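Phenazine biosynthesis protein PhzF family (Enterococcus faecalis, PDB 1S7J) probably acts as an isomerase, as its membership of the PhzF family suggests. Local coordinates at residues A131-K136 / A157-D162; R144-V149 / K167-G172; P161-L166 / R189-K194. One frame throughout, in Å; residues are numbered along the deposited sequence.

How the contacts relate
All three contacts lie on one side of the chain's centre and involve the run of helices 127-133, 153-158 and 163-168. Contact 1 joins the end of helix 127-133 to the loop leaving helix 153-158; contact 3 begins on that same loop, shares Pro161 and Asp162 with contact 1, and lays helix 163-168 on strand 186-192. Contact 2 ties strand 146-149 to the chain leaving helix 163-168. Centres of contacts 1 and 3, like those of 2 and 3, are about 9 Å apart; contacts 1 and 2 are about 14 Å apart. Contact 2 alternates along the chain with each of the others, so the pieces interlock within one part of the fold.

Contact 1. Residues A131-K136 / A157-D162; sequences AALGTK and AKITPD
Ala132 O takes the backbone N-H of Asp162 in a short, nearly straight hydrogen bond, 2.7 Å from Asp162 N to Ala132 O with 165° at the hydrogen. The N-H arrives in the carbonyl plane, and Pro161 adds a weaker, bent CA-H...O contact to the same oxygen, with Pro161 CA 3.1 Å from Ala132 O. The Ala132 carbonyl, in the last turn of helix 127-133, is thus held mainly by one N-H. The next carbonyl is reached through water 1, which donates to Leu133 O at 3.0 Å and to Thr160 O at 2.6 Å, bridging two acceptors that could not bond each other directly. Gly134, with positive phi, is the C-prime residue of the Schellman motif that closes the helix; glycine adopts this conformation readily.

Beyond the polar grip, branched apolar groups meet. In Ile159, chi1 of 64° puts CG1 between the backbone N and the carbonyl carbon, leaving CG2 anti to that carbon; CG2 meets Thr135 CG2 at 4.0 Å, and the two side chains cross at about a right angle. Ile159 CD1 lies 4.4 Å from Leu133 CG, a looser approach, while small Ala132 lets the loop backbone come close and packs on Ala165 and Leu166 of helix 163-168. Ile159 O also accepts from Arg189 NH2. Against the helix end, the chemistry implies, the loop is held chiefly through main-chain atoms and a water.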
ATOM      1  N   ALA A 131       2.150   6.591 -24.600  1.00 70.86           N
ATOM      2  CA  ALA A 131       2.257   8.037 -24.703  1.00 72.68           C
ATOM      3  C   ALA A 131       2.305   8.675 -23.315  1.00 73.87           C
ATOM      4  O   ALA A 131       3.197   9.469 -23.020  1.00 75.05           O
ATOM      5  CB  ALA A 131       1.079   8.597 -25.500  1.00 72.19           C
ATOM      6  N   ALA A 132       1.316   8.332 -22.480  1.00 73.78           N
ATOM      7  CA  ALA A 132       1.228   8.865 -21.124  1.00 72.39           C
ATOM      8  C   ALA A 132       2.433   8.457 -20.259  1.00 71.04           C
ATOM      9  O   ALA A 132       2.892   9.230 -19.423  1.00 71.78           O
ATOM     10  CB  ALA A 132      -0.073   8.417 -20.470  1.00 72.13           C
ATOM     11  N   LEU A 133       2.911   7.229 -20.458  1.00 68.63           N
ATOM     12  CA  LEU A 133       4.067   6.711 -19.711  1.00 68.40           C
ATOM     13  C   LEU A 133       5.366   7.292 -20.218  1.00 69.55           C
ATOM     14  O   LEU A 133       6.309   7.497 -19.445  1.00 70.72           O
ATOM     15  CB  LEU A 133       4.135   5.193 -19.842  1.00 63.14           C
ATOM     16  CG  LEU A 133       3.664   4.325 -18.683  1.00 57.29           C
ATOM     17  CD1 LEU A 133       2.341   4.824 -18.107  1.00 56.46           C
ATOM     18  CD2 LEU A 133       3.546   2.905 -19.178  1.00 54.77           C
ATOM     19  N   GLY A 134       5.429   7.506 -21.527  1.00 69.33           N
ATOM     20  CA  GLY A 134       6.625   8.034 -22.136  1.00 68.43           C
ATOM     21  C   GLY A 134       7.660   6.938 -22.313  1.00 67.26           C
ATOM     22  O   GLY A 134       8.868   7.184 -22.198  1.00 69.83           O
ATOM     23  N   THR A 135       7.197   5.724 -22.593  1.00 64.75           N
ATOM     24  CA  THR A 135       8.100   4.596 -22.791  1.00 64.11           C
ATOM     25  C   THR A 135       7.374   3.440 -23.464  1.00 62.37           C
ATOM     26  O   THR A 135       6.152   3.500 -23.674  1.00 60.96           O
ATOM     27  CB  THR A 135       8.697   4.114 -21.436  1.00 65.86           C
ATOM     28  OG1 THR A 135       9.800   3.231 -21.674  1.00 64.13           O
ATOM     29  CG2 THR A 135       7.623   3.397 -20.600  1.00 65.12           C
ATOM     30  N   LYS A 136       8.120   2.408 -23.840  1.00 62.93           N
ATOM     31  CA  LYS A 136       7.552   1.240 -24.481  1.00 65.70           C
ATOM     32  C   LYS A 136       6.979   0.237 -23.475  1.00 66.20           C
ATOM     33  O   LYS A 136       7.645  -0.164 -22.517  1.00 66.64           O
ATOM     34  CB  LYS A 136       8.588   0.529 -25.354  1.00 68.07           C
ATOM     35  CG  LYS A 136       8.018  -0.679 -26.104  1.00 72.12           C
ATOM     36  CD  LYS A 136       9.102  -1.521 -26.747  1.00 75.37           C
ATOM     37  CE  LYS A 136       8.500  -2.721 -27.473  1.00 79.04           C
ATOM     38  NZ  LYS A 136       9.548  -3.598 -28.075  1.00 81.31           N
ATOM     39  N   ALA A 157      12.032   3.081 -12.867  1.00 42.05           N
ATOM     40  CA  ALA A 157      12.466   4.102 -11.946  1.00 42.41           C
ATOM     41  C   ALA A 157      12.516   5.485 -12.598  1.00 44.63           C
ATOM     42  O   ALA A 157      11.993   6.456 -12.056  1.00 44.95           O
ATOM     43  CB  ALA A 157      13.831   3.742 -11.393  1.00 38.72           C
ATOM     44  N   LYS A 158      13.122   5.541 -13.786  1.00 48.33           N
ATOM     45  CA  LYS A 158      13.299   6.788 -14.522  1.00 49.57           C
ATOM     46  C   LYS A 158      12.087   7.516 -15.118  1.00 49.87           C
ATOM     47  O   LYS A 158      12.097   8.746 -15.213  1.00 47.57           O
ATOM     48  CB  LYS A 158      14.368   6.605 -15.615  1.00 53.23           C
ATOM     49  CG  LYS A 158      15.817   6.529 -15.091  1.00 60.03           C
ATOM     50  CD  LYS A 158      16.841   7.233 -15.988  1.00 65.00           C
ATOM     51  CE  LYS A 158      18.106   7.589 -15.197  1.00 68.35           C
ATOM     52  NZ  LYS A 158      18.770   6.417 -14.556  1.00 69.33           N
ATOM     53  N   ILE A 159      11.051   6.778 -15.514  1.00 52.66           N
ATOM     54  CA  ILE A 159       9.877   7.413 -16.127  1.00 54.52           C
ATOM     55  C   ILE A 159       9.164   8.496 -15.331  1.00 55.91           C
ATOM     56  O   ILE A 159       9.110   8.466 -14.095  1.00 57.89           O
ATOM     57  CB  ILE A 159       8.806   6.382 -16.593  1.00 57.50           C
ATOM     58  CG1 ILE A 159       8.222   5.623 -15.394  1.00 59.79           C
ATOM     59  CG2 ILE A 159       9.393   5.452 -17.634  1.00 59.89           C
ATOM     60  CD1 ILE A 159       6.876   4.964 -15.681  1.00 54.93           C
ATOM     61  N   THR A 160       8.610   9.441 -16.065  1.00 58.90           N
ATOM     62  CA  THR A 160       7.854  10.534 -15.497  1.00 61.05           C
ATOM     63  C   THR A 160       6.629  10.690 -16.406  1.00 64.02           C
ATOM     64  O   THR A 160       6.684  11.315 -17.472  1.00 64.59           O
ATOM     65  CB  THR A 160       8.710  11.842 -15.381  1.00 61.24           C
ATOM     66  OG1 THR A 160       7.904  12.918 -14.887  1.00 63.16           O
ATOM     67  CG2 THR A 160       9.333  12.215 -16.712  1.00 60.74           C
ATOM     68  N   PRO A 161       5.543   9.982 -16.050  1.00 65.00           N
ATOM     69  CA  PRO A 161       4.274   9.968 -16.768  1.00 65.31           C
ATOM     70  C   PRO A 161       3.516  11.280 -16.810  1.00 66.28           C
ATOM     71  O   PRO A 161       3.659  12.137 -15.938  1.00 66.54           O
ATOM     72  CB  PRO A 161       3.473   8.911 -16.007  1.00 64.43           C
ATOM     73  CG  PRO A 161       4.525   8.024 -15.438  1.00 64.14           C
ATOM     74  CD  PRO A 161       5.514   9.023 -14.940  1.00 63.58           C
ATOM     75  N   ASP A 162       2.697  11.417 -17.845  1.00 67.63           N
ATOM     76  CA  ASP A 162       1.850  12.567 -18.041  1.00 69.24           C
ATOM     77  C   ASP A 162       0.614  12.164 -17.248  1.00 68.49           C
ATOM     78  O   ASP A 162      -0.273  11.493 -17.773  1.00 68.41           O
ATOM     79  CB  ASP A 162       1.513  12.696 -19.536  1.00 71.39           C
ATOM     80  CG  ASP A 162       0.649  13.911 -19.857  1.00 74.15           C
ATOM     81  OD1 ASP A 162       0.805  14.454 -20.967  1.00 76.26           O
ATOM     82  OD2 ASP A 162      -0.197  14.309 -19.026  1.00 74.36           O
TER
HETATM   83  O   HOH W   1       8.100   9.930 -19.208  1.00 67.66           O

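Contact 2. Residues R144-V149 / K167-G172; sequences RDLFFV and KALDLG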
ATOM      1  N   ARG A 144      -7.791  -4.493 -11.199  1.00 57.76           N
ATOM      2  CA  ARG A 144      -8.433  -3.324 -10.637  1.00 57.72           C
ATOM      3  C   ARG A 144      -7.795  -2.133 -11.368  1.00 58.30           C
ATOM      4  O   ARG A 144      -8.464  -1.144 -11.689  1.00 58.62           O
ATOM      5  CB  ARG A 144      -8.185  -3.217  -9.125  1.00 58.32           C
ATOM      6  CG  ARG A 144      -8.937  -2.065  -8.457  1.00 58.59           C
ATOM      7  CD  ARG A 144      -7.988  -1.052  -7.824  1.00 57.75           C
ATOM      8  NE  ARG A 144      -7.655  -1.391  -6.443  1.00 62.26           N
ATOM      9  CZ  ARG A 144      -6.420  -1.419  -5.925  1.00 59.09           C
ATOM     10  NH1 ARG A 144      -6.271  -1.724  -4.649  1.00 61.60           N
ATOM     11  NH2 ARG A 144      -5.356  -1.174  -6.669  1.00 55.48           N
ATOM     12  N   ASP A 145      -6.496  -2.278 -11.673  1.00 58.25           N
ATOM     13  CA  ASP A 145      -5.713  -1.255 -12.366  1.00 53.95           C
ATOM     14  C   ASP A 145      -5.088  -1.786 -13.628  1.00 53.20           C
ATOM     15  O   ASP A 145      -4.903  -2.995 -13.793  1.00 47.60           O
ATOM     16  CB  ASP A 145      -4.541  -0.790 -11.487  1.00 52.52           C
ATOM     17  CG  ASP A 145      -4.877  -0.721 -10.042  1.00 51.83           C
ATOM     18  OD1 ASP A 145      -4.257  -1.474  -9.261  1.00 50.33           O
ATOM     19  OD2 ASP A 145      -5.754   0.087  -9.673  1.00 49.37           O
ATOM     20  N   LEU A 146      -4.707  -0.873 -14.517  1.00 54.05           N
ATOM     21  CA  LEU A 146      -4.030  -1.253 -15.737  1.00 54.69           C
ATOM     22  C   LEU A 146      -2.681  -1.801 -15.266  1.00 53.06           C
ATOM     23  O   LEU A 146      -2.163  -1.361 -14.240  1.00 56.28           O
ATOM     24  CB  LEU A 146      -3.874  -0.058 -16.662  1.00 56.52           C
ATOM     25  CG  LEU A 146      -5.155   0.189 -17.467  1.00 58.53           C
ATOM     26  CD1 LEU A 146      -5.194   1.611 -18.024  1.00 59.74           C
ATOM     27  CD2 LEU A 146      -5.260  -0.863 -18.578  1.00 57.92           C
ATOM     28  N   PHE A 147      -2.112  -2.715 -16.010  1.00 51.39           N
ATOM     29  CA  PHE A 147      -0.881  -3.361 -15.599  1.00 51.07           C
ATOM     30  C   PHE A 147       0.080  -3.464 -16.779  1.00 53.03           C
ATOM     31  O   PHE A 147      -0.071  -4.334 -17.630  1.00 53.45           O
ATOM     32  CB  PHE A 147      -1.278  -4.755 -15.087  1.00 49.53           C
ATOM     33  CG  PHE A 147      -0.179  -5.541 -14.478  1.00 44.05           C
ATOM     34  CD1 PHE A 147      -0.100  -5.680 -13.095  1.00 39.54           C
ATOM     35  CD2 PHE A 147       0.746  -6.219 -15.273  1.00 43.64           C
ATOM     36  CE1 PHE A 147       0.874  -6.487 -12.510  1.00 37.34           C
ATOM     37  CE2 PHE A 147       1.725  -7.028 -14.699  1.00 40.35           C
ATOM     38  CZ  PHE A 147       1.789  -7.160 -13.311  1.00 40.45           C
ATOM     39  N   PHE A 148       1.075  -2.586 -16.817  1.00 51.64           N
ATOM     40  CA  PHE A 148       2.042  -2.578 -17.917  1.00 50.87           C
ATOM     41  C   PHE A 148       3.400  -3.092 -17.509  1.00 50.16           C
ATOM     42  O   PHE A 148       3.882  -2.795 -16.425  1.00 53.45           O
ATOM     43  CB  PHE A 148       2.186  -1.163 -18.470  1.00 48.74           C
ATOM     44  CG  PHE A 148       0.887  -0.480 -18.747  1.00 47.98           C
ATOM     45  CD1 PHE A 148       0.584   0.737 -18.146  1.00 46.55           C
ATOM     46  CD2 PHE A 148      -0.057  -1.060 -19.610  1.00 48.80           C
ATOM     47  CE1 PHE A 148      -0.623   1.374 -18.390  1.00 49.63           C
ATOM     48  CE2 PHE A 148      -1.266  -0.431 -19.861  1.00 51.78           C
ATOM     49  CZ  PHE A 148      -1.555   0.791 -19.249  1.00 51.44           C
ATOM     50  N   VAL A 149       4.021  -3.863 -18.384  1.00 50.48           N
ATOM     51  CA  VAL A 149       5.349  -4.402 -18.124  1.00 50.86           C
ATOM     52  C   VAL A 149       6.325  -3.592 -18.975  1.00 51.47           C
ATOM     53  O   VAL A 149       6.083  -3.373 -20.161  1.00 52.68           O
ATOM     54  CB  VAL A 149       5.431  -5.903 -18.482  1.00 50.20           C
ATOM     55  CG1 VAL A 149       6.815  -6.452 -18.164  1.00 53.06           C
ATOM     56  CG2 VAL A 149       4.357  -6.679 -17.717  1.00 50.87           C
ATOM     57  N   LYS A 167      -4.940   9.866 -16.245  1.00 62.91           N
ATOM     58  CA  LYS A 167      -6.257  10.040 -15.621  1.00 66.91           C
ATOM     59  C   LYS A 167      -7.350   9.882 -16.671  1.00 70.47           C
ATOM     60  O   LYS A 167      -8.481   9.479 -16.361  1.00 72.59           O
ATOM     61  CB  LYS A 167      -6.339  11.438 -14.987  1.00 64.99           C
ATOM     62  CG  LYS A 167      -7.651  11.763 -14.271  1.00 63.48           C
ATOM     63  CD  LYS A 167      -7.550  13.133 -13.609  1.00 66.44           C
ATOM     64  CE  LYS A 167      -8.817  13.514 -12.866  1.00 68.42           C
ATOM     65  NZ  LYS A 167      -8.637  14.829 -12.169  1.00 70.80           N
ATOM     66  N   ALA A 168      -7.000  10.214 -17.912  1.00 73.64           N
ATOM     67  CA  ALA A 168      -7.907  10.148 -19.042  1.00 74.70           C
ATOM     68  C   ALA A 168      -8.161   8.732 -19.574  1.00 76.29           C
ATOM     69  O   ALA A 168      -9.191   8.486 -20.197  1.00 77.48           O
ATOM     70  CB  ALA A 168      -7.405  11.054 -20.166  1.00 74.03           C
ATOM     71  N   LEU A 169      -7.215   7.817 -19.360  1.00 76.09           N
ATOM     72  CA  LEU A 169      -7.387   6.438 -19.833  1.00 76.31           C
ATOM     73  C   LEU A 169      -8.709   5.875 -19.296  1.00 76.47           C
ATOM     74  O   LEU A 169      -9.094   6.160 -18.160  1.00 77.19           O
ATOM     75  CB  LEU A 169      -6.215   5.572 -19.388  1.00 78.30           C
ATOM     76  CG  LEU A 169      -4.830   6.099 -19.775  1.00 78.39           C
ATOM     77  CD1 LEU A 169      -3.772   5.096 -19.371  1.00 80.14           C
ATOM     78  CD2 LEU A 169      -4.767   6.362 -21.262  1.00 77.77           C
ATOM     79  N   ASP A 170      -9.402   5.099 -20.112  1.00 76.53           N
ATOM     80  CA  ASP A 170     -10.693   4.540 -19.706  1.00 76.43           C
ATOM     81  C   ASP A 170     -10.692   3.362 -18.737  1.00 76.37           C
ATOM     82  O   ASP A 170     -11.537   3.298 -17.837  1.00 76.79           O
ATOM     83  CB  ASP A 170     -11.534   4.202 -20.934  1.00 77.07           C
ATOM     84  CG  ASP A 170     -12.159   5.428 -21.565  1.00 79.65           C
ATOM     85  OD1 ASP A 170     -12.899   6.151 -20.854  1.00 79.06           O
ATOM     86  OD2 ASP A 170     -11.914   5.674 -22.767  1.00 82.18           O
ATOM     87  N   LEU A 171      -9.786   2.412 -18.944  1.00 74.69           N
ATOM     88  CA  LEU A 171      -9.703   1.220 -18.099  1.00 73.02           C
ATOM     89  C   LEU A 171      -9.018   1.418 -16.736  1.00 72.48           C
ATOM     90  O   LEU A 171      -8.165   2.296 -16.566  1.00 75.00           O
ATOM     91  CB  LEU A 171      -9.001   0.091 -18.858  1.00 70.84           C
ATOM     92  CG  LEU A 171      -9.600  -0.290 -20.210  1.00 67.97           C
ATOM     93  CD1 LEU A 171      -8.814  -1.433 -20.818  1.00 65.93           C
ATOM     94  CD2 LEU A 171     -11.055  -0.672 -20.031  1.00 67.57           C
ATOM     95  N   GLY A 172      -9.401   0.559 -15.781  1.00 70.73           N
ATOM     96  CA  GLY A 172      -8.824   0.581 -14.437  1.00 67.25           C
ATOM     97  C   GLY A 172      -9.058   1.785 -13.533  1.00 65.63           C
ATOM     98  O   GLY A 172      -9.729   2.753 -13.897  1.00 66.90           O
TER
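Asp145 and Gly172 pass with their CA atoms 4.2 Å apart as the two segments run in broadly opposed directions, 144° between their touching parts. Gly172 CA also lies 3.3 Å from Arg144 O. Having no side chain, Gly172 can bring its CA this close to Arg144 and Asp145, and its positive phi is one glycine adopts readily.

Leu146 carries the apolar part of the contact. Its CG stands anti to the carbonyl carbon (chi1 -82°), and its two methyls divide the work. CD1 meets Leu171 O at 3.4 Å and Leu169 CD1 at 4.0 Å, whereas CD2 approaches Leu171 CB at 3.9 Å, Leu146 and Leu171 crossing at about a right angle. The forked end of leucine thus serves two partners at once. Arg144 and Asp145 form a salt bridge within their own segment, Arg144 NH2 to Asp145 OD1 at 2.8 Å, with the carboxylate at the guanidinium edge; Arg144 NH1 bonds Ser205 OG, and the arginine side chain is about 10 Å from that of Glu46, the predicted active-site residue.

Strand 146-149 pairs in parallel with strand 175-180 and antiparallel with strand 139-142, while Leu169 and Leu171 also pack on Tyr129 of helix 127-133. The loop after helix 163-168 thus touches both helix 127-133 and the start of strand 146-149.

Contact 3. Residues P161-L166 / R189-K194; sequences PDFSAL and RTFFPK
Phe163 turns its ring edge toward the face of Phe191 in an offset edge-to-face pair, with centroids 5.6 Å apart and planes at 63°. Phe163 CG stands anti to the carbonyl carbon (chi1 -63°), beside the backbone N, and from there the ring reaches out until its CE2 is 3.6 Å from Phe191 CD1. Phe191 is also met over one face by Pro161 CG, a CH-pi contact 4.1 Å from the ring centroid; proline offers a rigid, compact C-H surface for such a flat partner. Leu166 CD1 comes obliquely to Phe191 CD2 at 4.0 Å, so three side chains from the helix and the residues before it gather on this one ring. Further along, the Pro193 ring packs beside the helix backbone, its CB 3.4 Å from Phe163 O and its CG 4.0 Å from Leu166 CB.

Farther out, Asp162 holds the helix start in place as the N-cap. Its OD2 accepts from Ser164 OG at 2.6 Å, nearly along the carboxylate C-O axis, and from Ala165 N at 3.1 Å, which comes from above the carboxylate plane. Aspartate suits the position because its short carboxylate can reach these N-terminal donors. From the 3-10 segment that follows the strand, Lys194 NZ bonds Leu169 O and Gly172 O, gripping the chain beyond the helix.

Helix 163-168 consequently lies against strand 186-192, with Leu166 also touching Val175 of strand 175-180 and Leu133 of helix 127-133.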
ATOM      1  N   PRO A 161       5.543   9.982 -16.050  1.00 65.00           N
ATOM      2  CA  PRO A 161       4.274   9.968 -16.768  1.00 65.31           C
ATOM      3  C   PRO A 161       3.516  11.280 -16.810  1.00 66.28           C
ATOM      4  O   PRO A 161       3.659  12.137 -15.938  1.00 66.54           O
ATOM      5  CB  PRO A 161       3.473   8.911 -16.007  1.00 64.43           C
ATOM      6  CG  PRO A 161       4.525   8.024 -15.438  1.00 64.14           C
ATOM      7  CD  PRO A 161       5.514   9.023 -14.940  1.00 63.58           C
ATOM      8  N   ASP A 162       2.697  11.417 -17.845  1.00 67.63           N
ATOM      9  CA  ASP A 162       1.850  12.567 -18.041  1.00 69.24           C
ATOM     10  C   ASP A 162       0.614  12.164 -17.248  1.00 68.49           C
ATOM     11  O   ASP A 162      -0.273  11.493 -17.773  1.00 68.41           O
ATOM     12  CB  ASP A 162       1.513  12.696 -19.536  1.00 71.39           C
ATOM     13  CG  ASP A 162       0.649  13.911 -19.857  1.00 74.15           C
ATOM     14  OD1 ASP A 162       0.805  14.454 -20.967  1.00 76.26           O
ATOM     15  OD2 ASP A 162      -0.197  14.309 -19.026  1.00 74.36           O
ATOM     16  N   PHE A 163       0.593  12.517 -15.964  1.00 69.02           N
ATOM     17  CA  PHE A 163      -0.514  12.157 -15.070  1.00 69.70           C
ATOM     18  C   PHE A 163      -1.905  12.606 -15.500  1.00 71.22           C
ATOM     19  O   PHE A 163      -2.906  12.014 -15.070  1.00 72.06           O
ATOM     20  CB  PHE A 163      -0.216  12.601 -13.639  1.00 66.54           C
ATOM     21  CG  PHE A 163       0.987  11.933 -13.043  1.00 64.70           C
ATOM     22  CD1 PHE A 163       2.118  12.676 -12.708  1.00 64.61           C
ATOM     23  CD2 PHE A 163       1.007  10.553 -12.841  1.00 62.92           C
ATOM     24  CE1 PHE A 163       3.252  12.055 -12.184  1.00 65.71           C
ATOM     25  CE2 PHE A 163       2.133   9.925 -12.320  1.00 60.76           C
ATOM     26  CZ  PHE A 163       3.259  10.675 -11.991  1.00 63.15           C
ATOM     27  N   SER A 164      -1.987  13.665 -16.293  1.00 72.06           N
ATOM     28  CA  SER A 164      -3.281  14.129 -16.776  1.00 72.24           C
ATOM     29  C   SER A 164      -3.728  13.215 -17.929  1.00 71.22           C
ATOM     30  O   SER A 164      -4.925  12.987 -18.134  1.00 71.83           O
ATOM     31  CB  SER A 164      -3.212  15.597 -17.229  1.00 71.51           C
ATOM     32  OG  SER A 164      -2.190  15.815 -18.182  1.00 69.32           O
ATOM     33  N   ALA A 165      -2.748  12.671 -18.654  1.00 68.68           N
ATOM     34  CA  ALA A 165      -3.016  11.767 -19.761  1.00 68.30           C
ATOM     35  C   ALA A 165      -3.457  10.403 -19.228  1.00 67.97           C
ATOM     36  O   ALA A 165      -4.290   9.725 -19.839  1.00 69.98           O
ATOM     37  CB  ALA A 165      -1.780  11.617 -20.629  1.00 67.59           C
ATOM     38  N   LEU A 166      -2.862   9.988 -18.105  1.00 66.69           N
ATOM     39  CA  LEU A 166      -3.194   8.711 -17.478  1.00 63.73           C
ATOM     40  C   LEU A 166      -4.595   8.742 -16.865  1.00 61.64           C
ATOM     41  O   LEU A 166      -5.328   7.759 -16.929  1.00 61.55           O
ATOM     42  CB  LEU A 166      -2.160   8.356 -16.396  1.00 62.60           C
ATOM     43  CG  LEU A 166      -0.764   7.868 -16.819  1.00 60.92           C
ATOM     44  CD1 LEU A 166       0.104   7.694 -15.592  1.00 60.33           C
ATOM     45  CD2 LEU A 166      -0.866   6.555 -17.571  1.00 55.64           C
ATOM     46  N   ARG A 189       5.806   0.539  -9.594  1.00 37.40           N
ATOM     47  CA  ARG A 189       5.449   1.924  -9.261  1.00 35.80           C
ATOM     48  C   ARG A 189       3.961   1.978  -9.546  1.00 34.89           C
ATOM     49  O   ARG A 189       3.501   1.392 -10.522  1.00 33.41           O
ATOM     50  CB  ARG A 189       6.202   2.940 -10.131  1.00 33.26           C
ATOM     51  CG  ARG A 189       7.652   3.126  -9.755  1.00 34.80           C
ATOM     52  CD  ARG A 189       8.324   4.143 -10.636  1.00 34.15           C
ATOM     53  NE  ARG A 189       7.751   5.482 -10.480  1.00 32.26           N
ATOM     54  CZ  ARG A 189       8.230   6.578 -11.072  1.00 30.10           C
ATOM     55  NH1 ARG A 189       7.647   7.743 -10.867  1.00 18.26           N
ATOM     56  NH2 ARG A 189       9.281   6.498 -11.877  1.00 29.70           N
ATOM     57  N   THR A 190       3.199   2.637  -8.692  1.00 35.00           N
ATOM     58  CA  THR A 190       1.766   2.701  -8.895  1.00 32.81           C
ATOM     59  C   THR A 190       1.224   4.125  -8.941  1.00 34.48           C
ATOM     60  O   THR A 190       1.507   4.942  -8.060  1.00 35.21           O
ATOM     61  CB  THR A 190       1.002   1.843  -7.821  1.00 32.72           C
ATOM     62  OG1 THR A 190       1.155   2.423  -6.519  1.00 32.66           O
ATOM     63  CG2 THR A 190       1.551   0.417  -7.805  1.00 26.48           C
ATOM     64  N   PHE A 191       0.480   4.434 -10.012  1.00 37.39           N
ATOM     65  CA  PHE A 191      -0.094   5.766 -10.199  1.00 39.14           C
ATOM     66  C   PHE A 191      -1.611   5.725 -10.094  1.00 38.77           C
ATOM     67  O   PHE A 191      -2.250   4.856 -10.663  1.00 39.17           O
ATOM     68  CB  PHE A 191       0.302   6.330 -11.574  1.00 41.09           C
ATOM     69  CG  PHE A 191       1.737   6.057 -11.960  1.00 41.46           C
ATOM     70  CD1 PHE A 191       2.789   6.592 -11.224  1.00 42.15           C
ATOM     71  CD2 PHE A 191       2.027   5.240 -13.051  1.00 42.03           C
ATOM     72  CE1 PHE A 191       4.118   6.309 -11.567  1.00 42.82           C
ATOM     73  CE2 PHE A 191       3.346   4.954 -13.399  1.00 42.33           C
ATOM     74  CZ  PHE A 191       4.394   5.492 -12.653  1.00 46.33           C
ATOM     75  N   PHE A 192      -2.182   6.685  -9.380  1.00 43.63           N
ATOM     76  CA  PHE A 192      -3.631   6.756  -9.213  1.00 44.42           C
ATOM     77  C   PHE A 192      -4.160   8.188  -9.399  1.00 46.83           C
ATOM     78  O   PHE A 192      -4.789   8.748  -8.501  1.00 47.17           O
ATOM     79  CB  PHE A 192      -4.031   6.241  -7.821  1.00 41.42           C
ATOM     80  CG  PHE A 192      -3.673   4.806  -7.589  1.00 42.27           C
ATOM     81  CD1 PHE A 192      -2.470   4.462  -6.971  1.00 42.53           C
ATOM     82  CD2 PHE A 192      -4.534   3.782  -7.998  1.00 38.66           C
ATOM     83  CE1 PHE A 192      -2.128   3.121  -6.770  1.00 45.32           C
ATOM     84  CE2 PHE A 192      -4.199   2.445  -7.803  1.00 40.60           C
ATOM     85  CZ  PHE A 192      -2.998   2.111  -7.189  1.00 45.53           C
ATOM     86  N   PRO A 193      -3.925   8.791 -10.596  1.00 51.28           N
ATOM     87  CA  PRO A 193      -4.395  10.162 -10.850  1.00 53.14           C
ATOM     88  C   PRO A 193      -5.913  10.287 -10.834  1.00 54.31           C
ATOM     89  O   PRO A 193      -6.449  11.364 -10.552  1.00 55.80           O
ATOM     90  CB  PRO A 193      -3.807  10.466 -12.221  1.00 51.09           C
ATOM     91  CG  PRO A 193      -3.784   9.132 -12.875  1.00 52.21           C
ATOM     92  CD  PRO A 193      -3.260   8.241 -11.782  1.00 51.75           C
ATOM     93  N   LYS A 194      -6.606   9.197 -11.163  1.00 55.67           N
ATOM     94  CA  LYS A 194      -8.066   9.201 -11.157  1.00 57.19           C
ATOM     95  C   LYS A 194      -8.577   9.436  -9.736  1.00 58.32           C
ATOM     96  O   LYS A 194      -9.708   9.901  -9.534  1.00 60.38           O
ATOM     97  CB  LYS A 194      -8.610   7.870 -11.672  1.00 58.07           C
ATOM     98  CG  LYS A 194      -8.289   7.573 -13.117  1.00 60.62           C
ATOM     99  CD  LYS A 194      -9.129   6.407 -13.622  1.00 65.51           C
ATOM    100  CE  LYS A 194      -8.853   6.112 -15.087  1.00 68.69           C
ATOM    101  NZ  LYS A 194      -9.759   5.050 -15.623  1.00 70.26           N
TER